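Local structure of USG-1 protein homolog (Pseudomonas aeruginosa, 2HJS) at residues G24-E28 against R29-L33; A78-S81 against R82-E86; A174-T177 against A178-L181; R217-A220 against E221-L225; L260-V263 against T264-L267. The protein is of unproven function but probably binds a nicotinamide cofactor and may act as an oxidoreductase on aldehyde groups, in the manner of aspartate-semialdehyde dehydrogenase. All coordinates share one frame; numbering follows the deposited sequence.

Interaction 1 (G24-E28 against R29-L33)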
loop_
_atom_site.group_PDB
_atom_site.type_symbol
_atom_site.label_atom_id
_atom_site.label_comp_id
_atom_site.label_asym_id
_atom_site.label_seq_id
_atom_site.Cartn_x
_atom_site.Cartn_y
_atom_site.Cartn_z
ATOM N N GLY A 24 -9.610 29.121 1.006
ATOM C CA GLY A 24 -8.303 29.638 1.414
ATOM C C GLY A 24 -7.389 29.877 0.210
ATOM O O GLY A 24 -6.655 30.855 0.176
ATOM N N LEU A 25 -7.430 28.988 -0.778
ATOM C CA LEU A 25 -6.638 29.170 -1.992
ATOM C C LEU A 25 -7.065 30.347 -2.868
ATOM O O LEU A 25 -6.212 30.972 -3.504
ATOM C CB LEU A 25 -6.652 27.898 -2.834
ATOM C CG LEU A 25 -5.843 26.745 -2.251
ATOM C CD1 LEU A 25 -6.146 25.492 -3.054
ATOM C CD2 LEU A 25 -4.338 27.053 -2.220
ATOM N N LEU A 26 -8.371 30.626 -2.924
ATOM C CA LEU A 26 -8.858 31.800 -3.610
ATOM C C LEU A 26 -8.233 33.053 -3.014
ATOM O O LEU A 26 -7.910 33.982 -3.737
ATOM C CB LEU A 26 -10.396 31.905 -3.566
ATOM C CG LEU A 26 -11.146 30.781 -4.287
ATOM C CD1 LEU A 26 -12.655 30.991 -4.127
ATOM C CD2 LEU A 26 -10.717 30.667 -5.760
ATOM N N ASP A 27 -8.058 33.062 -1.696
ATOM C CA ASP A 27 -7.529 34.229 -0.994
ATOM C C ASP A 27 -5.997 34.282 -1.219
ATOM O O ASP A 27 -5.465 35.287 -1.714
ATOM C CB ASP A 27 -7.903 34.085 0.475
ATOM C CG ASP A 27 -7.441 35.240 1.334
ATOM O OD1 ASP A 27 -7.026 36.312 0.813
ATOM O OD2 ASP A 27 -7.531 35.081 2.573
ATOM N N GLU A 28 -5.316 33.176 -0.904
ATOM C CA GLU A 28 -3.865 33.026 -1.084
ATOM C C GLU A 28 -3.342 33.410 -2.469
ATOM O O GLU A 28 -2.268 34.007 -2.589
ATOM C CB GLU A 28 -3.478 31.556 -0.899
ATOM C CG GLU A 28 -2.662 31.219 0.299
ATOM C CD GLU A 28 -2.128 29.771 0.224
ATOM O OE1 GLU A 28 -2.653 28.914 0.992
ATOM O OE2 GLU A 28 -1.221 29.507 -0.628
ATOM N N ARG A 29 -4.075 32.987 -3.502
ATOM C CA ARG A 29 -3.647 33.147 -4.880
ATOM C C ARG A 29 -4.200 34.420 -5.500
ATOM O O ARG A 29 -4.029 34.649 -6.712
ATOM C CB ARG A 29 -4.052 31.918 -5.726
ATOM C CG ARG A 29 -3.427 30.612 -5.271
ATOM C CD ARG A 29 -3.831 29.446 -6.147
ATOM N NE ARG A 29 -3.358 29.620 -7.512
ATOM C CZ ARG A 29 -2.134 29.304 -7.940
ATOM N NH1 ARG A 29 -1.241 28.737 -7.135
ATOM N NH2 ARG A 29 -1.811 29.530 -9.199
ATOM N N ASP A 30 -4.849 35.257 -4.678
ATOM C CA ASP A 30 -5.473 36.466 -5.162
ATOM C C ASP A 30 -6.349 36.280 -6.371
ATOM O O ASP A 30 -6.237 37.037 -7.340
ATOM C CB ASP A 30 -4.433 37.528 -5.492
ATOM C CG ASP A 30 -4.075 38.327 -4.314
ATOM O OD1 ASP A 30 -4.845 39.255 -3.998
ATOM O OD2 ASP A 30 -3.033 38.007 -3.686
ATOM N N PHE A 31 -7.231 35.301 -6.304
ATOM C CA PHE A 31 -8.192 35.084 -7.357
ATOM C C PHE A 31 -8.968 36.361 -7.576
ATOM O O PHE A 31 -9.431 36.993 -6.610
ATOM C CB PHE A 31 -9.122 33.946 -6.978
ATOM C CG PHE A 31 -9.797 33.290 -8.154
ATOM C CD1 PHE A 31 -9.201 32.208 -8.798
ATOM C CD2 PHE A 31 -11.051 33.726 -8.593
ATOM C CE1 PHE A 31 -9.841 31.583 -9.880
ATOM C CE2 PHE A 31 -11.689 33.095 -9.643
ATOM C CZ PHE A 31 -11.083 32.025 -10.291
ATOM N N PRO A 32 -9.080 36.790 -8.842
ATOM C CA PRO A 32 -9.640 38.130 -9.119
ATOM C C PRO A 32 -11.175 38.229 -9.089
ATOM O O PRO A 32 -11.801 38.763 -10.021
ATOM C CB PRO A 32 -9.063 38.479 -10.494
ATOM C CG PRO A 32 -8.778 37.146 -11.134
ATOM C CD PRO A 32 -8.640 36.097 -10.064
ATOM N N LEU A 33 -11.776 37.780 -7.997
ATOM C CA LEU A 33 -13.230 37.825 -7.882
ATOM C C LEU A 33 -13.711 39.166 -7.323
ATOM O O LEU A 33 -12.960 39.875 -6.663
ATOM C CB LEU A 33 -13.725 36.664 -7.012
ATOM C CG LEU A 33 -13.139 36.535 -5.602
ATOM C CD1 LEU A 33 -13.924 37.366 -4.631
ATOM C CD2 LEU A 33 -13.188 35.091 -5.178
HETATM O O HOH W 1 -9.391 36.786 -3.565
#
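Leu-26 and Phe-31 run alongside each other where helix 17-28 ends. Methyl CD2 of Leu-26 sits over one face of the Phe-31 ring, displaced from the ring centre, 3.7 Å from CG of Phe-31, in a CH-pi contact. The ring is brought beside the leucine by a chi1 of -158°, with CG roughly opposite the backbone N. From the other branch, CD1 of Leu-26 reaches CD2 of Leu-33 at 4.3 Å, a looser apolar touch. Arg-29 first runs its CB and CG along the carbonyl of Leu-25, CG coming within 3.3 Å of Leu-25 O, then bends at chi3 (63°); its NE forms a salt bridge with Glu-331 of helix 317-336. Glu-28 instead pairs with Arg-319 of that helix. Water 1 donates to both Leu-26 O and Phe-31 O, tying the turn to the last part of the helix. The backbone closes with Phe-31 N bonded to Leu-26 O (3.0 Å) and Asp-30 N to Asp-27 O (3.0 Å), Asp-30 having positive phi. This is a Schellman motif, with an apolar contact between Leu-26 and Phe-31, ending a helix of the Rossmann-type NAD-binding domain.

Interaction 2 (A78-S81 against R82-E86)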
loop_
_atom_site.group_PDB
_atom_site.type_symbol
_atom_site.label_atom_id
_atom_site.label_comp_id
_atom_site.label_asym_id
_atom_site.label_seq_id
_atom_site.Cartn_x
_atom_site.Cartn_y
_atom_site.Cartn_z
ATOM N N ALA A 78 -21.854 14.667 -4.039
ATOM C CA ALA A 78 -22.315 14.451 -5.412
ATOM C C ALA A 78 -23.803 14.728 -5.592
ATOM O O ALA A 78 -24.217 15.219 -6.653
ATOM C CB ALA A 78 -21.961 13.036 -5.889
ATOM N N GLU A 79 -24.607 14.454 -4.563
ATOM C CA GLU A 79 -26.042 14.726 -4.658
ATOM C C GLU A 79 -26.357 16.226 -4.809
ATOM O O GLU A 79 -27.295 16.615 -5.520
ATOM C CB GLU A 79 -26.825 14.088 -3.501
ATOM C CG GLU A 79 -26.391 14.526 -2.097
ATOM C CD GLU A 79 -27.501 14.346 -1.050
ATOM O OE1 GLU A 79 -27.786 15.335 -0.309
ATOM O OE2 GLU A 79 -28.102 13.232 -0.988
ATOM N N VAL A 80 -25.557 17.063 -4.150
ATOM C CA VAL A 80 -25.672 18.516 -4.313
ATOM C C VAL A 80 -25.373 18.937 -5.771
ATOM O O VAL A 80 -26.080 19.763 -6.333
ATOM C CB VAL A 80 -24.813 19.294 -3.278
ATOM C CG1 VAL A 80 -24.919 20.799 -3.503
ATOM C CG2 VAL A 80 -25.240 18.938 -1.855
ATOM N N SER A 81 -24.332 18.358 -6.361
ATOM C CA SER A 81 -24.013 18.608 -7.761
ATOM C C SER A 81 -25.155 18.183 -8.695
ATOM O O SER A 81 -25.543 18.943 -9.577
ATOM C CB SER A 81 -22.727 17.891 -8.154
ATOM O OG SER A 81 -22.474 18.059 -9.537
ATOM N N ARG A 82 -25.681 16.973 -8.498
ATOM C CA ARG A 82 -26.799 16.457 -9.309
ATOM C C ARG A 82 -28.007 17.377 -9.234
ATOM O O ARG A 82 -28.684 17.617 -10.237
ATOM C CB ARG A 82 -27.228 15.071 -8.838
ATOM C CG ARG A 82 -26.318 13.937 -9.255
ATOM C CD ARG A 82 -26.913 12.598 -8.828
ATOM N NE ARG A 82 -25.919 11.855 -8.081
ATOM C CZ ARG A 82 -26.039 11.480 -6.812
ATOM N NH1 ARG A 82 -27.145 11.734 -6.127
ATOM N NH2 ARG A 82 -25.040 10.821 -6.243
ATOM N N ALA A 83 -28.261 17.896 -8.036
ATOM C CA ALA A 83 -29.409 18.750 -7.795
ATOM C C ALA A 83 -29.227 20.160 -8.355
ATOM O O ALA A 83 -30.219 20.816 -8.696
ATOM C CB ALA A 83 -29.742 18.790 -6.309
ATOM N N HIS A 84 -27.984 20.632 -8.469
ATOM C CA HIS A 84 -27.765 22.051 -8.796
ATOM C C HIS A 84 -26.814 22.408 -9.945
ATOM O O HIS A 84 -26.925 23.501 -10.470
ATOM C CB HIS A 84 -27.323 22.841 -7.552
ATOM C CG HIS A 84 -28.334 22.859 -6.450
ATOM N ND1 HIS A 84 -29.442 23.682 -6.466
ATOM C CD2 HIS A 84 -28.396 22.165 -5.291
ATOM C CE1 HIS A 84 -30.149 23.482 -5.369
ATOM N NE2 HIS A 84 -29.534 22.570 -4.639
ATOM N N ALA A 85 -25.864 21.548 -10.319
ATOM C CA ALA A 85 -24.806 22.007 -11.243
ATOM C C ALA A 85 -25.327 22.410 -12.633
ATOM O O ALA A 85 -24.952 23.459 -13.169
ATOM C CB ALA A 85 -23.659 20.998 -11.353
ATOM N N GLU A 86 -26.197 21.589 -13.200
ATOM C CA GLU A 86 -26.780 21.890 -14.509
ATOM C C GLU A 86 -27.657 23.116 -14.443
ATOM O O GLU A 86 -27.492 24.017 -15.263
ATOM C CB GLU A 86 -27.518 20.681 -15.098
ATOM C CG GLU A 86 -26.541 19.590 -15.586
ATOM C CD GLU A 86 -27.244 18.307 -16.006
ATOM O OE1 GLU A 86 -27.489 18.114 -17.226
ATOM O OE2 GLU A 86 -27.569 17.500 -15.107
#
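The guanidinium of Arg-82 folds back over the first turn of helix 78-90, laying one face on the backbone of Ala-78 and Glu-79. CA of Glu-79 is 3.5 Å from NH1 of Arg-82, and CB of Ala-78 lies 3.8 Å from NH2. A bend at chi3 (-128°) turns the end of the arginine back toward the start of the helix. Its charge and that of Glu-79 are not in contact: OE2 of Glu-79 stays 5.4 Å from NH1 of Arg-82, so any attraction between them acts at a distance. Two residues further along, CG1 of Val-80 approaches CD2 of His-84 at 4.1 Å, while Val-80 O lies at the edge of the imidazole, near its plane.

This is the helix of a beta-alpha-beta crossover, joining strand 71-74 to strand 94-97 in the Rossmann-type sheet. Its backbone bonds run in the i to i+4 pattern from Arg-82 N to Ala-78 O and from Ala-83 N to Glu-79 O. At Ser-81 O two donors converge: Ala-85 N at 2.7 Å, nearly straight (167°), and His-84 N at 3.2 Å, which comes from above the carbonyl plane. The bond from His-84 N to Val-80 O is weak.

Farther out, the polar ends of two buried side chains have partners elsewhere in the domain. In the conformer described here, OG of Ser-81 hydrogen-bonds OD2 of Asp-97, at the end of strand 94-97, and NE2 of His-84 hydrogen-bonds OD1 of Asp-62.

Interaction 3 (A174-T177 against A178-L181)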
loop_
_atom_site.group_PDB
_atom_site.type_symbol
_atom_site.label_atom_id
_atom_site.label_comp_id
_atom_site.label_asym_id
_atom_site.label_seq_id
_atom_site.Cartn_x
_atom_site.Cartn_y
_atom_site.Cartn_z
ATOM N N ALA A 174 -8.624 8.794 14.746
ATOM C CA ALA A 174 -8.077 9.315 16.004
ATOM C C ALA A 174 -8.728 8.651 17.228
ATOM O O ALA A 174 -8.042 8.299 18.187
ATOM C CB ALA A 174 -8.235 10.843 16.062
ATOM N N ARG A 175 -10.049 8.474 17.181
ATOM C CA ARG A 175 -10.811 7.908 18.303
ATOM C C ARG A 175 -10.491 6.424 18.517
ATOM O O ARG A 175 -10.223 5.998 19.639
ATOM C CB ARG A 175 -12.318 8.122 18.102
ATOM C CG ARG A 175 -13.158 7.776 19.322
ATOM C CD ARG A 175 -14.673 7.933 19.077
ATOM N NE ARG A 175 -15.084 7.309 17.822
ATOM C CZ ARG A 175 -15.353 6.011 17.668
ATOM N NH1 ARG A 175 -15.268 5.170 18.698
ATOM N NH2 ARG A 175 -15.697 5.551 16.463
ATOM N N GLN A 176 -10.512 5.650 17.432
ATOM C CA GLN A 176 -10.154 4.231 17.483
ATOM C C GLN A 176 -8.724 4.048 17.971
ATOM O O GLN A 176 -8.466 3.164 18.780
ATOM C CB GLN A 176 -10.303 3.573 16.112
ATOM C CG GLN A 176 -11.724 3.269 15.681
ATOM C CD GLN A 176 -11.778 2.191 14.609
ATOM O OE1 GLN A 176 -10.800 1.466 14.390
ATOM N NE2 GLN A 176 -12.921 2.073 13.935
ATOM N N THR A 177 -7.802 4.879 17.478
ATOM C CA THR A 177 -6.391 4.747 17.836
ATOM C C THR A 177 -6.223 4.971 19.333
ATOM O O THR A 177 -5.518 4.207 19.999
ATOM C CB THR A 177 -5.461 5.685 17.013
ATOM O OG1 THR A 177 -5.619 5.425 15.611
ATOM C CG2 THR A 177 -4.008 5.436 17.361
ATOM N N ALA A 178 -6.914 5.986 19.859
ATOM C CA ALA A 178 -6.850 6.337 21.275
ATOM C C ALA A 178 -7.433 5.241 22.167
ATOM O O ALA A 178 -6.809 4.858 23.161
ATOM C CB ALA A 178 -7.563 7.653 21.518
ATOM N N GLU A 179 -8.621 4.746 21.814
ATOM C CA GLU A 179 -9.252 3.649 22.536
ATOM C C GLU A 179 -8.280 2.477 22.714
ATOM O O GLU A 179 -8.140 1.951 23.812
ATOM C CB GLU A 179 -10.522 3.185 21.820
ATOM C CG GLU A 179 -11.746 4.048 22.091
ATOM C CD GLU A 179 -12.822 3.953 20.996
ATOM O OE1 GLU A 179 -12.655 3.170 20.018
ATOM O OE2 GLU A 179 -13.845 4.675 21.120
ATOM N N LEU A 180 -7.595 2.091 21.639
ATOM C CA LEU A 180 -6.656 0.973 21.692
ATOM C C LEU A 180 -5.427 1.267 22.548
ATOM O O LEU A 180 -4.980 0.401 23.317
ATOM C CB LEU A 180 -6.216 0.561 20.289
ATOM C CG LEU A 180 -7.253 -0.080 19.379
ATOM C CD1 LEU A 180 -6.678 -0.168 17.997
ATOM C CD2 LEU A 180 -7.679 -1.464 19.889
ATOM N N LEU A 181 -4.894 2.481 22.425
ATOM C CA LEU A 181 -3.664 2.844 23.122
ATOM C C LEU A 181 -3.807 2.912 24.640
ATOM O O LEU A 181 -2.876 2.550 25.363
ATOM C CB LEU A 181 -3.037 4.119 22.545
ATOM C CG LEU A 181 -2.225 3.917 21.252
ATOM C CD1 LEU A 181 -1.550 5.215 20.837
ATOM C CD2 LEU A 181 -1.187 2.791 21.356
#
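Arg-175 and Glu-179, one turn apart on helix 167-181, slant across each other with their guanidinium and carboxylate planes 65° apart. NH1 of Arg-175 forms a salt bridge with OE2 of Glu-179 at 2.9 Å. The hydrogen bond within it is bent (132°), meets the oxygen on its syn side and is somewhat out of both planes. Two torsions deliver the arginine: chi1 sends CG to the carbonyl side, away from the backbone N, and a turn at chi3 of 47° swings the guanidinium round. CG of Arg-175 also passes OE2 of Glu-179 at 3.6 Å, which packs the aliphatic chain alongside the carboxylate. The second terminal nitrogen, NH2, forms a salt bridge with Glu-172 one turn earlier, while NH1 also donates to Glu-187 O. Glu-179, Glu-172 and Glu-187 O thus share the guanidinium, and the two acids probably offset the nearby charge of Arg-189.

Away from this pair, CG2 of Thr-177 faces CD1 of Leu-181 at 4.3 Å. The hydroxyl of Thr-177 is engaged by Leu-173 O, leaving its methyl as the part that meets the leucine.

The helix lies within the family dimerisation region, towards the outside of the chain. Gln-176 reaches the loop carrying Ile-195 and Ala-196, whereas Thr-177 and Leu-181 pack against Leu-181 and Thr-177 of the second subunit, so this last turn of helix 167-181 meets its counterpart across the dimer interface.

Interaction 4 (R217-A220 against E221-L225)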
loop_
_atom_site.group_PDB
_atom_site.type_symbol
_atom_site.label_atom_id
_atom_site.label_comp_id
_atom_site.label_asym_id
_atom_site.label_seq_id
_atom_site.Cartn_x
_atom_site.Cartn_y
_atom_site.Cartn_z
ATOM N N ARG A 217 -14.049 5.427 -10.475
ATOM C CA ARG A 217 -13.874 6.849 -10.755
ATOM C C ARG A 217 -12.476 7.155 -11.292
ATOM O O ARG A 217 -12.320 7.851 -12.304
ATOM C CB ARG A 217 -14.194 7.713 -9.538
ATOM C CG ARG A 217 -14.242 9.186 -9.912
ATOM C CD ARG A 217 -14.484 10.118 -8.735
ATOM N NE ARG A 217 -14.331 11.506 -9.164
ATOM C CZ ARG A 217 -14.482 12.567 -8.371
ATOM N NH1 ARG A 217 -14.789 12.409 -7.090
ATOM N NH2 ARG A 217 -14.309 13.781 -8.855
ATOM N N ILE A 218 -11.459 6.634 -10.611
ATOM C CA ILE A 218 -10.081 6.870 -11.002
ATOM C C ILE A 218 -9.880 6.335 -12.418
ATOM O O ILE A 218 -9.311 7.019 -13.287
ATOM C CB ILE A 218 -9.091 6.185 -10.022
ATOM C CG1 ILE A 218 -9.050 6.926 -8.690
ATOM C CG2 ILE A 218 -7.705 6.116 -10.624
ATOM C CD1 ILE A 218 -8.561 6.066 -7.530
ATOM N N PHE A 219 -10.368 5.124 -12.646
ATOM C CA PHE A 219 -10.260 4.498 -13.942
ATOM C C PHE A 219 -10.923 5.347 -15.040
ATOM O O PHE A 219 -10.293 5.606 -16.052
ATOM C CB PHE A 219 -10.876 3.090 -13.899
ATOM C CG PHE A 219 -10.758 2.319 -15.197
ATOM C CD1 PHE A 219 -9.645 1.515 -15.447
ATOM C CD2 PHE A 219 -11.751 2.395 -16.154
ATOM C CE1 PHE A 219 -9.525 0.794 -16.628
ATOM C CE2 PHE A 219 -11.645 1.680 -17.356
ATOM C CZ PHE A 219 -10.524 0.880 -17.590
ATOM N N ALA A 220 -12.178 5.760 -14.845
ATOM C CA ALA A 220 -12.894 6.550 -15.848
ATOM C C ALA A 220 -12.196 7.873 -16.136
ATOM O O ALA A 220 -12.135 8.317 -17.288
ATOM C CB ALA A 220 -14.348 6.807 -15.417
ATOM N N GLU A 221 -11.669 8.504 -15.088
ATOM C CA GLU A 221 -11.026 9.827 -15.225
ATOM C C GLU A 221 -9.665 9.722 -15.899
ATOM O O GLU A 221 -9.341 10.523 -16.767
ATOM C CB GLU A 221 -10.911 10.522 -13.871
ATOM C CG GLU A 221 -12.262 11.047 -13.409
ATOM C CD GLU A 221 -12.247 11.624 -11.996
ATOM O OE1 GLU A 221 -11.261 11.420 -11.233
ATOM O OE2 GLU A 221 -13.258 12.251 -11.626
ATOM N N VAL A 222 -8.875 8.717 -15.525
ATOM C CA VAL A 222 -7.578 8.539 -16.174
ATOM C C VAL A 222 -7.759 8.287 -17.676
ATOM O O VAL A 222 -7.022 8.832 -18.504
ATOM C CB VAL A 222 -6.746 7.462 -15.469
ATOM C CG1 VAL A 222 -5.444 7.162 -16.212
ATOM C CG2 VAL A 222 -6.427 7.929 -14.067
ATOM N N GLN A 223 -8.768 7.504 -18.041
ATOM C CA GLN A 223 -9.012 7.230 -19.456
ATOM C C GLN A 223 -9.596 8.436 -20.201
ATOM O O GLN A 223 -9.349 8.595 -21.393
ATOM C CB GLN A 223 -9.821 5.935 -19.657
ATOM C CG GLN A 223 -11.283 6.019 -20.153
ATOM C CD GLN A 223 -11.866 4.606 -20.399
ATOM O OE1 GLN A 223 -11.132 3.618 -20.437
ATOM N NE2 GLN A 223 -13.176 4.520 -20.554
ATOM N N ALA A 224 -10.351 9.285 -19.503
ATOM C CA ALA A 224 -10.830 10.537 -20.117
ATOM C C ALA A 224 -9.696 11.537 -20.255
ATOM O O ALA A 224 -9.594 12.188 -21.271
ATOM C CB ALA A 224 -12.002 11.143 -19.374
ATOM N N LEU A 225 -8.829 11.618 -19.254
ATOM C CA LEU A 225 -7.751 12.615 -19.217
ATOM C C LEU A 225 -6.538 12.268 -20.074
ATOM O O LEU A 225 -5.991 13.142 -20.741
ATOM C CB LEU A 225 -7.279 12.839 -17.771
ATOM C CG LEU A 225 -8.221 13.577 -16.812
ATOM C CD1 LEU A 225 -7.933 13.196 -15.356
ATOM C CD2 LEU A 225 -8.131 15.086 -17.014
#
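Arg-217 and Glu-221, i and i+4 on helix 213-225, are joined by a salt bridge centred on OE2 of Glu-221. NE of Arg-217 donates to it at 2.8 Å and 163°, and NH2 adds a weak second bond at 3.3 Å. The oxygen lies in the guanidinium plane, at its edge, but is approached from above the carboxylate, and the two flat groups stand 73° apart. The arginine chain, extended from CG to NE, carries NE to within bonding distance of OE2.

Both groups have further partners. NH2 of Arg-217 also donates to Leu-98 O, and OE1 of Glu-221 accepts from the backbone N of Cys-132, so each carboxylate oxygen has a donor. The nearby Glu-103 brings a like charge close to OE2, a proximity that the positive charge of Arg-217 on the same oxygen probably eases.

The main-chain acceptors are met in regular helical order, with Glu-221 N on Arg-217 O, Val-222 N on Ile-218 O (2.8 Å), Gln-223 N on Phe-219 O and Ala-224 N on Ala-220 O. On the apolar side, CG2 of Ile-218 and CG2 of Val-222 run together at 4.1 Å, facing strand 233-239 and helix 133-145. The ring of Phe-219 packs on Gln-303 of the second subunit.

The arrangement is an i to i+4 intrahelical salt bridge, set where a helix of the dimerisation region covers its sheet and meets Cys-132 and, from the NAD-binding region, Leu-98.

Interaction 5 (L260-V263 against T264-L267)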
loop_
_atom_site.group_PDB
_atom_site.type_symbol
_atom_site.label_atom_id
_atom_site.label_comp_id
_atom_site.label_asym_id
_atom_site.label_seq_id
_atom_site.Cartn_x
_atom_site.Cartn_y
_atom_site.Cartn_z
ATOM N N LEU A 260 16.065 6.272 -17.225
ATOM C CA LEU A 260 15.728 6.750 -15.886
ATOM C C LEU A 260 16.152 8.210 -15.656
ATOM O O LEU A 260 15.382 9.003 -15.134
ATOM C CB LEU A 260 16.342 5.818 -14.825
ATOM C CG LEU A 260 15.842 4.367 -14.842
ATOM C CD1 LEU A 260 16.600 3.499 -13.828
ATOM C CD2 LEU A 260 14.343 4.264 -14.643
ATOM N N ALA A 261 17.367 8.562 -16.057
ATOM C CA ALA A 261 17.837 9.946 -15.976
ATOM C C ALA A 261 16.874 10.939 -16.642
ATOM O O ALA A 261 16.632 12.022 -16.108
ATOM C CB ALA A 261 19.239 10.071 -16.593
ATOM N N ALA A 262 16.334 10.570 -17.801
ATOM C CA ALA A 262 15.387 11.425 -18.540
ATOM C C ALA A 262 14.062 11.583 -17.791
ATOM O O ALA A 262 13.485 12.674 -17.752
ATOM C CB ALA A 262 15.145 10.873 -19.940
ATOM N N VAL A 263 13.603 10.496 -17.177
ATOM C CA VAL A 263 12.417 10.507 -16.341
ATOM C C VAL A 263 12.567 11.515 -15.184
ATOM O O VAL A 263 11.702 12.380 -14.975
ATOM C CB VAL A 263 12.101 9.086 -15.778
ATOM C CG1 VAL A 263 11.008 9.158 -14.722
ATOM C CG2 VAL A 263 11.696 8.141 -16.899
ATOM N N THR A 264 13.676 11.415 -14.456
ATOM C CA THR A 264 13.879 12.256 -13.278
ATOM C C THR A 264 14.130 13.696 -13.722
ATOM O O THR A 264 13.719 14.632 -13.035
ATOM C CB THR A 264 15.059 11.771 -12.393
ATOM O OG1 THR A 264 16.278 11.828 -13.134
ATOM C CG2 THR A 264 14.857 10.333 -11.911
ATOM N N ARG A 265 14.797 13.873 -14.868
ATOM C CA ARG A 265 14.992 15.212 -15.437
ATOM C C ARG A 265 13.638 15.913 -15.732
ATOM O O ARG A 265 13.444 17.089 -15.387
ATOM C CB ARG A 265 15.903 15.127 -16.674
ATOM C CG ARG A 265 16.441 16.435 -17.193
ATOM C CD ARG A 265 17.436 16.215 -18.392
ATOM N NE ARG A 265 18.622 15.431 -18.032
ATOM C CZ ARG A 265 18.950 14.216 -18.502
ATOM N NH1 ARG A 265 18.213 13.582 -19.398
ATOM N NH2 ARG A 265 20.062 13.625 -18.083
ATOM N N VAL A 266 12.700 15.189 -16.339
ATOM C CA VAL A 266 11.407 15.743 -16.717
ATOM C C VAL A 266 10.618 16.145 -15.480
ATOM O O VAL A 266 10.017 17.221 -15.441
ATOM C CB VAL A 266 10.556 14.725 -17.531
ATOM C CG1 VAL A 266 9.115 15.229 -17.711
ATOM C CG2 VAL A 266 11.156 14.502 -18.879
ATOM N N LEU A 267 10.608 15.250 -14.492
ATOM C CA LEU A 267 9.925 15.453 -13.215
ATOM C C LEU A 267 10.538 16.609 -12.457
ATOM O O LEU A 267 9.831 17.419 -11.869
ATOM C CB LEU A 267 10.023 14.191 -12.352
ATOM C CG LEU A 267 9.289 12.953 -12.878
ATOM C CD1 LEU A 267 9.658 11.735 -12.059
ATOM C CD2 LEU A 267 7.781 13.177 -12.904
#
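Helix 260-269 lies on the sheet of the dimerisation region, and its sheet-facing ridge is carried by Val-263 and Leu-267. These two project from the helix in much the same direction, with CG1 of Val-263 3.9 Å from CD1 of Leu-267. Leu-267 also brings its CG to 3.2 Å from Val-263 O. Both side chains reach Val-299 of strand 294-301, while helix 133-145 supplies Leu-145 to Val-263 and Val-141 to Leu-267, so the pair touches both a strand and a second helix.

Arg-265, also four residues on from its partner Ala-261, bends at chi3 (-62°) to lie back along the helix. Ala-261 O sits over the centre of one face of its guanidinium. NH2 of Arg-265 comes 3.9 Å from CB of Ala-261, and NH1 lies 4.1 Å from CB of Ala-262.

Thr-264 places OG1 between its backbone N and carbonyl carbon (chi1 62°), which sets it 3.0 Å from Ala-261 O. Ala-261 O also accepts from Arg-265 N at 2.9 Å. The methyl CG2 of Thr-264 instead comes near Leu-260 O, and the residue packs against Val-299 and Trp-275 of the neighbouring strands.

The five contacts follow one another along the chain without overlap, each lying within a helix or at its end. Interactions 1 and 2 belong to helices of the NAD-binding domain, 17-28 and 78-90, with centres about 24 Å apart. Interactions 3, 4 and 5 lie in the dimerisation region, on helices 167-181, 213-225 and 260-269. Interactions 3 and 5 are the farthest apart, their centres about 42 Å from each other. Across the two regions, interactions 2 and 4 come nearest, with nearest atoms about 7 Å apart. No two contacts touch, so they mark separate places in the fold, with interactions 3 and 4 also reaching the second subunit.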